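Long-range contacts in Non-atp dependent l-selective hydantoinase (Arthrobacter aurescens, PDB 1GKR), which hydrolyses the ring of 5-substituted hydantoins as a zinc-dependent cyclic amidase, acting more readily on aryl than on alkyl derivatives, with an enantioselectivity that depends on the substrate: residues A[428-433]-A[444-448]; A[240-244]-A[289-293]; A[100-104]-A[128-134]; A[69-74]-A[407-411]. The contacts are given in a common frame with arbitrary orientation. Residues are numbered along the deposited sequence.

Interaction 1: residues A[428-433]-A[444-448]; sequences VRGTVV and GFGQF
This is a cation-pi and apolar contact between a beta hairpin and the irregular segment 444-448 near the C-terminus. The hairpin belongs to the small beta domain beside the TIM barrel, as in hydantoinases. The centre of the contact lies about 19 Å from the centre of the chain. A type I' turn from Val428 to Thr431 joins strands 418-428 and 431-435. Backbone hydrogen bonds from Val428 N to Thr431 O and from Thr431 N to Val428 O, both 3.1 Å, close the hairpin. Arg429 and Gly430 sit at its tip with positive phi, 50° and 77°. The CA atoms of Val428 and Gly446 lie 8.7 Å apart.

Phe445, chi1 t, turns its ring to the hairpin. Phe445 CE2 lies 3.6 Å from Val428 CG2 and 3.4 Å from Val433 CG1. Arg429 (chi1 m, chi2 t, chi3 m) crosses one ring face: Arg429 CZ is 4.6 Å from the Phe445 ring centroid, off-centre. Arg429 NH2 gives Phe445 O a weak hydrogen bond, 3.1 Å. A water joins Arg429 NH1 (3.2 Å) to Phe445 O (3.1 Å). The strongest polar tie is the salt bridge from Arg429 to Asp120 on barrel strand 120-123; the weaker contacts place the guanidinium over the Phe445 ring.

Interaction 2: residues A[240-244]-A[289-293]; sequences VSNPD and RSAEM
Apolar packing centres on Met293, in the first turn of helix 291-303. Its chi1 is m and chi2 t. Met293 CE reaches Pro243 CD at 3.4 Å and Asn242 CB at 3.5 Å. Pro243 CG has Met293 O as a close van der Waals neighbour at 3.2 Å. The CA atoms of Pro243 and Met293 are 6.1 Å apart. The CA atoms of Ser241 and Arg289 are 6.5 Å apart.

The polar part lies at Arg289. Arg289 NH1 is 2.8 Å from Ser241 OG. Glu217 takes a salt bridge from Arg289 and hydrogen bonds with Ser241 OG and Asn242 ND2. A water links Ser241 O (3.0 Å) to Arg289 N (2.8 Å).

Helix capping completes the account. Asn242 is the N-cap of helix 243-254, and its OD1 accepts from Gly245 N. Ser290 is the N-cap of helix 291-303; Ser290 OG accepts from Met293 N at 3.2 Å.

The two helix starts meet in the TIM-barrel fold of the amidohydrolases. Segment 240-244 directly follows His239, a zinc ligand, and the Ser241 side chain is about 10 Å from a bound zinc.

Interaction 3: residues A[100-104]-A[128-134]; sequences TTTLD and VPGNLPE
Thr101, Glu134 and Val128 lose the most area here, with Thr101 first. The CA-to-CB bond of Thr101 points toward segment 128-134. With chi1 p, Thr101 CG2 meets Val128 CG2 at 3.5 Å. Thr101 O accepts a hydrogen bond from Asn131 ND2 at 3.0 Å and lies 3.5 Å from Glu134 CB. The CA atoms of Thr101 and Asn131 are 6.8 Å apart.

Glu134 has chi1 and chi2 both m. Glu134 OE1 accepts from Leu103 N at 2.9 Å and lies 3.6 Å from Thr102 CA. Here the CA atoms of Thr102 and Glu134 are 5.7 Å apart. Glu134 OE2 pairs with Lys137.

Val128 begins a type II turn ending at Asn131, with Gly130 at phi 85°. Val128 N donates to Asn131 OD1 at 3.0 Å. Asn131 ND2 also donates to Gly126 O.

Thr102 is the N-cap of helix 103-116, but its own side chain makes no capping bond. Glu134 OE1 instead accepts from the first-turn NH of Leu103. The contact joins two successive beta-to-alpha connections of the TIM barrel, those following strands 87-92 and 120-123.

Interaction 4: residues A[69-74]-A[407-411]; sequences KNRYGR and SLHKY
Ser407 opens segment 407-411 without touching segment 69-74. Ser407 OG donates to His409 O at 2.7 Å, and Ser407 O accepts from Lys410 NZ at 2.9 Å, so the loop is bonded to itself. Leu408 comes next and buries the largest area of the contact. With chi1 t and chi2 p, its CD2 enters the curve of the irregular loop 69-74. Leu408 CD2 lies 3.4 Å from Lys69 O, 3.9 Å from Asn70 O and 3.7 Å from Gly73 N. Leu408 CD1 is 4.2 Å from Arg74 CG. The CA atoms of Leu408 and Gly73 are 5.2 Å apart. Asp78 OD1 accepts from both Leu408 N and Arg74 N.

Loop 69-74 is part of the connection from barrel strand 51-62, which carries zinc ligands His60 and His62, to helix 75-85. The Tyr72 side chain is about 7 Å from that of His62.

His409, chi1 m, comes third; His409 NE2 donates to Arg71 O at 2.7 Å. His409 CD2 is 3.2 Å from Tyr72 O. A water joins Tyr72 O (2.8 Å) to His409 N (3.1 Å). Further on, Tyr411 OH donates to His316 O.

Interaction 2 is the buried contact of the four. Interactions 3 and 4 lie at the surface, and interaction 1 is partly buried. Interactions 2, 3 and 4 all involve segments that follow barrel strands. Interaction 1 instead joins a hairpin to the C-terminal part of the chain and lies away from the zinc site. No two contacts touch; interactions 1 and 2 lie on opposite sides of the chain centre, with centres about 37 Å apart. Interactions 2 and 3 are both nested within the loop closed by interaction 4. Arginine is prominent in interactions 1 and 2, with an aromatic ring in one and Glu217 in the other. In interactions 3 and 4 the clear hydrogen bonds between segments run from side chain to backbone; interaction 1 adds only a weak one to its cation-pi contact.

Interaction 1: residues A[428-433]-A[444-448]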
loop_
_atom_site.group_PDB
_atom_site.type_symbol
_atom_site.label_atom_id
_atom_site.label_comp_id
_atom_site.label_asym_id
_atom_site.label_seq_id
_atom_site.Cartn_x
_atom_site.Cartn_y
_atom_site.Cartn_z
ATOM N N VAL A 428 4.278 -9.855 45.307
ATOM C CA VAL A 428 2.956 -9.648 44.751
ATOM C C VAL A 428 2.060 -9.215 45.900
ATOM O O VAL A 428 2.124 -9.778 47.000
ATOM C CB VAL A 428 2.398 -10.906 44.001
ATOM C CG1 VAL A 428 3.439 -11.972 43.954
ATOM C CG2 VAL A 428 1.097 -11.379 44.625
ATOM N N ARG A 429 1.259 -8.181 45.636
ATOM C CA ARG A 429 0.351 -7.611 46.614
ATOM C C ARG A 429 1.028 -7.313 47.956
ATOM O O ARG A 429 0.517 -7.636 49.035
ATOM C CB ARG A 429 -0.865 -8.518 46.786
ATOM C CG ARG A 429 -1.834 -8.389 45.636
ATOM C CD ARG A 429 -2.984 -9.378 45.722
ATOM N NE ARG A 429 -2.535 -10.750 45.516
ATOM C CZ ARG A 429 -2.315 -11.622 46.492
ATOM N NH1 ARG A 429 -2.508 -11.267 47.751
ATOM N NH2 ARG A 429 -1.890 -12.847 46.209
ATOM N N GLY A 430 2.195 -6.690 47.869
ATOM C CA GLY A 430 2.909 -6.315 49.068
ATOM C C GLY A 430 3.669 -7.383 49.833
ATOM O O GLY A 430 4.245 -7.070 50.875
ATOM N N THR A 431 3.694 -8.631 49.377
ATOM C CA THR A 431 4.458 -9.595 50.155
ATOM C C THR A 431 5.543 -10.275 49.313
ATOM O O THR A 431 5.330 -10.609 48.144
ATOM C CB THR A 431 3.514 -10.622 50.883
ATOM O OG1 THR A 431 3.678 -11.924 50.322
ATOM C CG2 THR A 431 2.046 -10.192 50.784
ATOM N N VAL A 432 6.729 -10.434 49.892
ATOM C CA VAL A 432 7.833 -11.040 49.159
ATOM C C VAL A 432 7.567 -12.517 48.939
ATOM O O VAL A 432 7.502 -13.284 49.899
ATOM C CB VAL A 432 9.163 -10.882 49.912
ATOM C CG1 VAL A 432 10.307 -11.456 49.077
ATOM C CG2 VAL A 432 9.411 -9.424 50.204
ATOM N N VAL A 433 7.404 -12.915 47.678
ATOM C CA VAL A 433 7.135 -14.315 47.365
ATOM C C VAL A 433 8.410 -15.027 46.957
ATOM O O VAL A 433 8.503 -16.243 47.043
ATOM C CB VAL A 433 6.102 -14.476 46.227
ATOM C CG1 VAL A 433 4.763 -13.864 46.628
ATOM C CG2 VAL A 433 6.632 -13.845 44.974
ATOM N N GLY A 444 -1.361 -21.684 47.169
ATOM C CA GLY A 444 -2.682 -21.131 47.385
ATOM C C GLY A 444 -2.627 -19.636 47.612
ATOM O O GLY A 444 -3.659 -18.954 47.604
ATOM N N PHE A 445 -1.420 -19.123 47.822
ATOM C CA PHE A 445 -1.235 -17.699 48.037
ATOM C C PHE A 445 -1.795 -16.875 46.867
ATOM O O PHE A 445 -2.314 -15.770 47.073
ATOM C CB PHE A 445 0.247 -17.385 48.209
ATOM C CG PHE A 445 0.553 -15.919 48.217
ATOM C CD1 PHE A 445 0.232 -15.132 49.320
ATOM C CD2 PHE A 445 1.122 -15.310 47.102
ATOM C CE1 PHE A 445 0.472 -13.755 49.313
ATOM C CE2 PHE A 445 1.364 -13.937 47.084
ATOM C CZ PHE A 445 1.037 -13.160 48.192
ATOM N N GLY A 446 -1.682 -17.415 45.650
ATOM C CA GLY A 446 -2.170 -16.733 44.464
ATOM C C GLY A 446 -3.667 -16.466 44.436
ATOM O O GLY A 446 -4.479 -17.316 44.807
ATOM N N GLN A 447 -4.034 -15.270 43.987
ATOM C CA GLN A 447 -5.430 -14.877 43.898
ATOM C C GLN A 447 -5.862 -14.827 42.441
ATOM O O GLN A 447 -5.056 -14.615 41.535
ATOM C CB GLN A 447 -5.640 -13.479 44.457
ATOM C CG GLN A 447 -4.969 -13.200 45.755
ATOM C CD GLN A 447 -5.843 -13.540 46.917
ATOM O OE1 GLN A 447 -6.106 -14.715 47.186
ATOM N NE2 GLN A 447 -6.318 -12.511 47.620
ATOM N N PHE A 448 -7.159 -15.002 42.241
ATOM C CA PHE A 448 -7.772 -14.951 40.935
ATOM C C PHE A 448 -7.881 -13.466 40.595
ATOM O O PHE A 448 -8.245 -12.665 41.452
ATOM C CB PHE A 448 -9.159 -15.566 41.047
ATOM C CG PHE A 448 -9.973 -15.483 39.801
ATOM C CD1 PHE A 448 -9.578 -16.148 38.649
ATOM C CD2 PHE A 448 -11.165 -14.776 39.789
ATOM C CE1 PHE A 448 -10.368 -16.112 37.497
ATOM C CE2 PHE A 448 -11.964 -14.733 38.644
ATOM C CZ PHE A 448 -11.565 -15.401 37.497
HETATM O O HOH W 1 -2.981 -13.910 49.408
#

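Interaction 2: residues A[240-244]-A[289-293]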
loop_
_atom_site.group_PDB
_atom_site.type_symbol
_atom_site.label_atom_id
_atom_site.label_comp_id
_atom_site.label_asym_id
_atom_site.label_seq_id
_atom_site.Cartn_x
_atom_site.Cartn_y
_atom_site.Cartn_z
ATOM N N VAL A 240 3.957 -14.931 17.184
ATOM C CA VAL A 240 4.251 -14.653 15.783
ATOM C C VAL A 240 5.762 -14.858 15.658
ATOM O O VAL A 240 6.548 -14.185 16.331
ATOM C CB VAL A 240 3.876 -13.219 15.427
ATOM C CG1 VAL A 240 4.380 -12.873 14.030
ATOM C CG2 VAL A 240 2.376 -13.078 15.496
ATOM N N SER A 241 6.159 -15.784 14.792
ATOM C CA SER A 241 7.565 -16.150 14.638
ATOM C C SER A 241 8.421 -15.400 13.641
ATOM O O SER A 241 9.644 -15.521 13.699
ATOM C CB SER A 241 7.666 -17.613 14.247
ATOM O OG SER A 241 7.335 -17.749 12.871
ATOM N N ASN A 242 7.808 -14.657 12.722
ATOM C CA ASN A 242 8.584 -13.982 11.693
ATOM C C ASN A 242 8.261 -12.508 11.467
ATOM O O ASN A 242 7.135 -12.072 11.656
ATOM C CB ASN A 242 8.425 -14.756 10.391
ATOM C CG ASN A 242 7.073 -14.535 9.754
ATOM O OD1 ASN A 242 6.856 -13.537 9.063
ATOM N ND2 ASN A 242 6.148 -15.454 9.994
ATOM N N PRO A 243 9.251 -11.735 10.996
ATOM C CA PRO A 243 9.144 -10.298 10.727
ATOM C C PRO A 243 7.980 -9.892 9.839
ATOM O O PRO A 243 7.293 -8.901 10.117
ATOM C CB PRO A 243 10.482 -9.960 10.070
ATOM C CG PRO A 243 11.391 -11.081 10.461
ATOM C CD PRO A 243 10.493 -12.270 10.410
ATOM N N ASP A 244 7.766 -10.639 8.761
ATOM C CA ASP A 244 6.685 -10.303 7.845
ATOM C C ASP A 244 5.303 -10.393 8.476
ATOM O O ASP A 244 4.416 -9.609 8.144
ATOM C CB ASP A 244 6.746 -11.178 6.593
ATOM C CG ASP A 244 8.012 -10.950 5.786
ATOM O OD1 ASP A 244 8.432 -9.781 5.658
ATOM O OD2 ASP A 244 8.587 -11.935 5.274
ATOM N N ARG A 289 12.396 -19.300 13.530
ATOM C CA ARG A 289 12.843 -18.965 12.191
ATOM C C ARG A 289 14.341 -18.700 12.019
ATOM O O ARG A 289 15.135 -18.887 12.941
ATOM C CB ARG A 289 12.028 -17.782 11.686
ATOM C CG ARG A 289 10.851 -18.174 10.807
ATOM C CD ARG A 289 9.755 -18.983 11.480
ATOM N NE ARG A 289 9.327 -20.048 10.571
ATOM C CZ ARG A 289 8.067 -20.418 10.347
ATOM N NH1 ARG A 289 7.059 -19.820 10.957
ATOM N NH2 ARG A 289 7.816 -21.408 9.506
ATOM N N SER A 290 14.718 -18.252 10.828
ATOM C CA SER A 290 16.123 -17.994 10.495
ATOM C C SER A 290 16.808 -16.829 11.203
ATOM O O SER A 290 16.157 -15.898 11.692
ATOM C CB SER A 290 16.275 -17.773 8.991
ATOM O OG SER A 290 16.055 -16.413 8.672
ATOM N N ALA A 291 18.141 -16.880 11.209
ATOM C CA ALA A 291 18.966 -15.846 11.831
ATOM C C ALA A 291 18.692 -14.483 11.210
ATOM O O ALA A 291 18.652 -13.474 11.908
ATOM C CB ALA A 291 20.440 -16.197 11.685
ATOM N N GLU A 292 18.510 -14.461 9.895
ATOM C CA GLU A 292 18.231 -13.220 9.197
ATOM C C GLU A 292 16.938 -12.614 9.691
ATOM O O GLU A 292 16.878 -11.411 9.941
ATOM C CB GLU A 292 18.106 -13.462 7.711
ATOM C CG GLU A 292 19.294 -14.148 7.123
ATOM C CD GLU A 292 19.067 -14.467 5.662
ATOM O OE1 GLU A 292 18.807 -13.512 4.879
ATOM O OE2 GLU A 292 19.140 -15.670 5.300
ATOM N N MET A 293 15.899 -13.439 9.829
ATOM C CA MET A 293 14.617 -12.931 10.296
ATOM C C MET A 293 14.729 -12.498 11.739
ATOM O O MET A 293 14.073 -11.539 12.169
ATOM C CB MET A 293 13.531 -13.985 10.143
ATOM C CG MET A 293 13.313 -14.353 8.708
ATOM S SD MET A 293 11.976 -15.487 8.411
ATOM C CE MET A 293 10.708 -14.337 7.726
HETATM O O HOH W 2 11.702 -17.162 15.130
#

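Interaction 3: residues A[100-104]-A[128-134]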
loop_
_atom_site.group_PDB
_atom_site.type_symbol
_atom_site.label_atom_id
_atom_site.label_comp_id
_atom_site.label_asym_id
_atom_site.label_seq_id
_atom_site.Cartn_x
_atom_site.Cartn_y
_atom_site.Cartn_z
ATOM N N THR A 100 -10.767 -26.650 29.129
ATOM C CA THR A 100 -11.507 -25.584 29.781
ATOM C C THR A 100 -12.436 -24.939 28.746
ATOM O O THR A 100 -12.278 -23.775 28.395
ATOM C CB THR A 100 -10.565 -24.524 30.368
ATOM O OG1 THR A 100 -9.479 -25.166 31.049
ATOM C CG2 THR A 100 -11.323 -23.656 31.358
ATOM N N THR A 101 -13.407 -25.715 28.267
ATOM C CA THR A 101 -14.355 -25.251 27.262
ATOM C C THR A 101 -15.784 -25.246 27.769
ATOM O O THR A 101 -16.730 -25.121 26.984
ATOM C CB THR A 101 -14.317 -26.151 26.048
ATOM O OG1 THR A 101 -14.440 -27.506 26.488
ATOM C CG2 THR A 101 -13.016 -25.981 25.289
ATOM N N THR A 102 -15.930 -25.352 29.084
ATOM C CA THR A 102 -17.233 -25.389 29.732
ATOM C C THR A 102 -17.270 -24.581 31.007
ATOM O O THR A 102 -16.255 -24.447 31.682
ATOM C CB THR A 102 -17.566 -26.803 30.108
ATOM O OG1 THR A 102 -17.913 -27.520 28.925
ATOM C CG2 THR A 102 -18.703 -26.836 31.107
ATOM N N LEU A 103 -18.443 -24.067 31.360
ATOM C CA LEU A 103 -18.555 -23.296 32.589
ATOM C C LEU A 103 -18.081 -24.139 33.764
ATOM O O LEU A 103 -17.363 -23.646 34.641
ATOM C CB LEU A 103 -19.995 -22.849 32.830
ATOM C CG LEU A 103 -20.157 -22.074 34.145
ATOM C CD1 LEU A 103 -19.185 -20.898 34.210
ATOM C CD2 LEU A 103 -21.569 -21.576 34.259
ATOM N N ASP A 104 -18.478 -25.411 33.772
ATOM C CA ASP A 104 -18.092 -26.329 34.836
ATOM C C ASP A 104 -16.599 -26.511 34.869
ATOM O O ASP A 104 -15.976 -26.332 35.906
ATOM C CB ASP A 104 -18.731 -27.710 34.656
ATOM C CG ASP A 104 -20.234 -27.686 34.855
ATOM O OD1 ASP A 104 -20.691 -27.087 35.854
ATOM O OD2 ASP A 104 -20.961 -28.268 34.020
ATOM N N VAL A 128 -13.853 -23.747 21.043
ATOM C CA VAL A 128 -13.698 -24.892 20.145
ATOM C C VAL A 128 -14.993 -25.158 19.384
ATOM O O VAL A 128 -16.045 -24.595 19.705
ATOM C CB VAL A 128 -13.302 -26.133 20.931
ATOM C CG1 VAL A 128 -11.881 -25.966 21.473
ATOM C CG2 VAL A 128 -14.287 -26.341 22.074
ATOM N N PRO A 129 -14.940 -26.018 18.362
ATOM C CA PRO A 129 -16.186 -26.255 17.634
ATOM C C PRO A 129 -17.302 -26.804 18.511
ATOM O O PRO A 129 -17.094 -27.733 19.304
ATOM C CB PRO A 129 -15.768 -27.205 16.514
ATOM C CG PRO A 129 -14.589 -27.900 17.049
ATOM C CD PRO A 129 -13.846 -26.848 17.833
ATOM N N GLY A 130 -18.467 -26.167 18.392
ATOM C CA GLY A 130 -19.641 -26.577 19.127
ATOM C C GLY A 130 -19.860 -26.072 20.533
ATOM O O GLY A 130 -20.863 -26.444 21.141
ATOM N N ASN A 131 -18.978 -25.239 21.079
ATOM C CA ASN A 131 -19.206 -24.778 22.449
ATOM C C ASN A 131 -19.556 -23.306 22.526
ATOM O O ASN A 131 -19.486 -22.690 23.588
ATOM C CB ASN A 131 -17.984 -25.090 23.331
ATOM C CG ASN A 131 -16.906 -24.024 23.265
ATOM O OD1 ASN A 131 -16.562 -23.542 22.195
ATOM N ND2 ASN A 131 -16.354 -23.671 24.423
ATOM N N LEU A 132 -19.980 -22.759 21.396
ATOM C CA LEU A 132 -20.318 -21.343 21.303
ATOM C C LEU A 132 -21.064 -20.738 22.502
ATOM O O LEU A 132 -20.676 -19.694 23.021
ATOM C CB LEU A 132 -21.097 -21.093 20.013
ATOM C CG LEU A 132 -21.088 -19.654 19.518
ATOM C CD1 LEU A 132 -19.677 -19.117 19.509
ATOM C CD2 LEU A 132 -21.654 -19.616 18.118
ATOM N N PRO A 133 -22.139 -21.384 22.964
ATOM C CA PRO A 133 -22.881 -20.836 24.107
ATOM C C PRO A 133 -22.165 -20.843 25.451
ATOM O O PRO A 133 -22.579 -20.139 26.370
ATOM C CB PRO A 133 -24.154 -21.673 24.125
ATOM C CG PRO A 133 -23.705 -22.976 23.545
ATOM C CD PRO A 133 -22.836 -22.549 22.394
ATOM N N GLU A 134 -21.102 -21.629 25.576
ATOM C CA GLU A 134 -20.362 -21.672 26.836
ATOM C C GLU A 134 -19.520 -20.410 27.021
ATOM O O GLU A 134 -19.197 -20.021 28.149
ATOM C CB GLU A 134 -19.435 -22.891 26.883
ATOM C CG GLU A 134 -20.142 -24.217 26.997
ATOM C CD GLU A 134 -21.058 -24.292 28.205
ATOM O OE1 GLU A 134 -20.590 -24.075 29.350
ATOM O OE2 GLU A 134 -22.254 -24.577 28.004
#

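Interaction 4: residues A[69-74]-A[407-411]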
loop_
_atom_site.group_PDB
_atom_site.type_symbol
_atom_site.label_atom_id
_atom_site.label_comp_id
_atom_site.label_asym_id
_atom_site.label_seq_id
_atom_site.Cartn_x
_atom_site.Cartn_y
_atom_site.Cartn_z
ATOM N N LYS A 69 -1.772 -33.352 35.374
ATOM C CA LYS A 69 -0.745 -32.716 36.171
ATOM C C LYS A 69 0.557 -33.497 36.347
ATOM O O LYS A 69 1.622 -32.896 36.413
ATOM C CB LYS A 69 -1.307 -32.289 37.527
ATOM C CG LYS A 69 -1.506 -33.390 38.531
ATOM C CD LYS A 69 -2.339 -32.887 39.714
ATOM C CE LYS A 69 -3.804 -32.738 39.321
ATOM N NZ LYS A 69 -4.642 -32.177 40.418
ATOM N N ASN A 70 0.510 -34.820 36.397
ATOM C CA ASN A 70 1.759 -35.549 36.576
ATOM C C ASN A 70 2.550 -35.736 35.297
ATOM O O ASN A 70 3.632 -36.313 35.312
ATOM C CB ASN A 70 1.499 -36.904 37.221
ATOM C CG ASN A 70 1.045 -36.771 38.650
ATOM O OD1 ASN A 70 1.735 -36.154 39.475
ATOM N ND2 ASN A 70 -0.122 -37.337 38.959
ATOM N N ARG A 71 2.030 -35.222 34.195
ATOM C CA ARG A 71 2.708 -35.380 32.926
ATOM C C ARG A 71 3.231 -34.074 32.306
ATOM O O ARG A 71 4.283 -34.069 31.653
ATOM C CB ARG A 71 1.752 -36.084 31.963
ATOM C CG ARG A 71 2.351 -36.515 30.629
ATOM C CD ARG A 71 1.533 -37.659 29.999
ATOM N NE ARG A 71 1.254 -38.713 30.978
ATOM C CZ ARG A 71 0.135 -38.801 31.698
ATOM N NH1 ARG A 71 -0.840 -37.905 31.554
ATOM N NH2 ARG A 71 -0.001 -39.771 32.591
ATOM N N TYR A 72 2.512 -32.972 32.522
ATOM C CA TYR A 72 2.888 -31.681 31.945
ATOM C C TYR A 72 3.336 -30.603 32.929
ATOM O O TYR A 72 4.410 -30.036 32.770
ATOM C CB TYR A 72 1.724 -31.165 31.110
ATOM C CG TYR A 72 1.366 -32.106 29.996
ATOM C CD1 TYR A 72 2.123 -32.145 28.834
ATOM C CD2 TYR A 72 0.311 -33.005 30.127
ATOM C CE1 TYR A 72 1.844 -33.058 27.821
ATOM C CE2 TYR A 72 0.022 -33.924 29.120
ATOM C CZ TYR A 72 0.796 -33.945 27.967
ATOM O OH TYR A 72 0.530 -34.840 26.951
ATOM N N GLY A 73 2.511 -30.313 33.933
ATOM C CA GLY A 73 2.864 -29.306 34.922
ATOM C C GLY A 73 1.906 -29.246 36.101
ATOM O O GLY A 73 0.722 -29.590 35.976
ATOM N N ARG A 74 2.416 -28.811 37.251
ATOM C CA ARG A 74 1.610 -28.690 38.471
ATOM C C ARG A 74 1.557 -27.217 38.892
ATOM O O ARG A 74 2.581 -26.527 38.877
ATOM C CB ARG A 74 2.242 -29.488 39.622
ATOM C CG ARG A 74 2.748 -30.884 39.274
ATOM C CD ARG A 74 1.630 -31.916 39.309
ATOM N NE ARG A 74 1.051 -32.024 40.643
ATOM C CZ ARG A 74 1.712 -32.466 41.702
ATOM N NH1 ARG A 74 2.977 -32.846 41.577
ATOM N NH2 ARG A 74 1.113 -32.510 42.882
ATOM N N SER A 407 9.827 -25.975 38.288
ATOM C CA SER A 407 8.679 -26.583 37.621
ATOM C C SER A 407 8.731 -28.105 37.596
ATOM O O SER A 407 9.738 -28.710 37.968
ATOM C CB SER A 407 8.586 -26.070 36.187
ATOM O OG SER A 407 9.759 -26.395 35.469
ATOM N N LEU A 408 7.641 -28.720 37.145
ATOM C CA LEU A 408 7.577 -30.174 37.063
ATOM C C LEU A 408 8.690 -30.697 36.163
ATOM O O LEU A 408 9.409 -31.609 36.542
ATOM C CB LEU A 408 6.228 -30.636 36.515
ATOM C CG LEU A 408 6.168 -32.162 36.396
ATOM C CD1 LEU A 408 6.215 -32.747 37.797
ATOM C CD2 LEU A 408 4.912 -32.614 35.654
ATOM N N HIS A 409 8.829 -30.130 34.972
ATOM C CA HIS A 409 9.883 -30.566 34.076
ATOM C C HIS A 409 11.172 -29.782 34.260
ATOM O O HIS A 409 11.157 -28.619 34.657
ATOM C CB HIS A 409 9.401 -30.498 32.638
ATOM C CG HIS A 409 8.404 -31.560 32.313
ATOM N ND1 HIS A 409 8.681 -32.903 32.465
ATOM C CD2 HIS A 409 7.115 -31.483 31.907
ATOM C CE1 HIS A 409 7.604 -33.606 32.168
ATOM N NE2 HIS A 409 6.640 -32.770 31.827
ATOM N N LYS A 410 12.292 -30.428 33.962
ATOM C CA LYS A 410 13.591 -29.811 34.152
ATOM C C LYS A 410 14.496 -29.740 32.938
ATOM O O LYS A 410 15.615 -30.231 32.979
ATOM C CB LYS A 410 14.342 -30.546 35.261
ATOM C CG LYS A 410 14.112 -30.035 36.674
ATOM C CD LYS A 410 12.854 -30.552 37.335
ATOM C CE LYS A 410 12.834 -30.056 38.785
ATOM N NZ LYS A 410 11.552 -30.318 39.500
ATOM N N TYR A 411 14.027 -29.146 31.853
ATOM C CA TYR A 411 14.866 -28.999 30.665
ATOM C C TYR A 411 14.511 -27.690 29.975
ATOM O O TYR A 411 13.428 -27.151 30.179
ATOM C CB TYR A 411 14.687 -30.184 29.725
ATOM C CG TYR A 411 13.288 -30.371 29.221
ATOM C CD1 TYR A 411 12.837 -29.687 28.095
ATOM C CD2 TYR A 411 12.412 -31.244 29.861
ATOM C CE1 TYR A 411 11.550 -29.870 27.614
ATOM C CE2 TYR A 411 11.115 -31.434 29.388
ATOM C CZ TYR A 411 10.694 -30.743 28.265
ATOM O OH TYR A 411 9.422 -30.924 27.794
HETATM O O HOH W 3 6.421 -28.500 33.933
#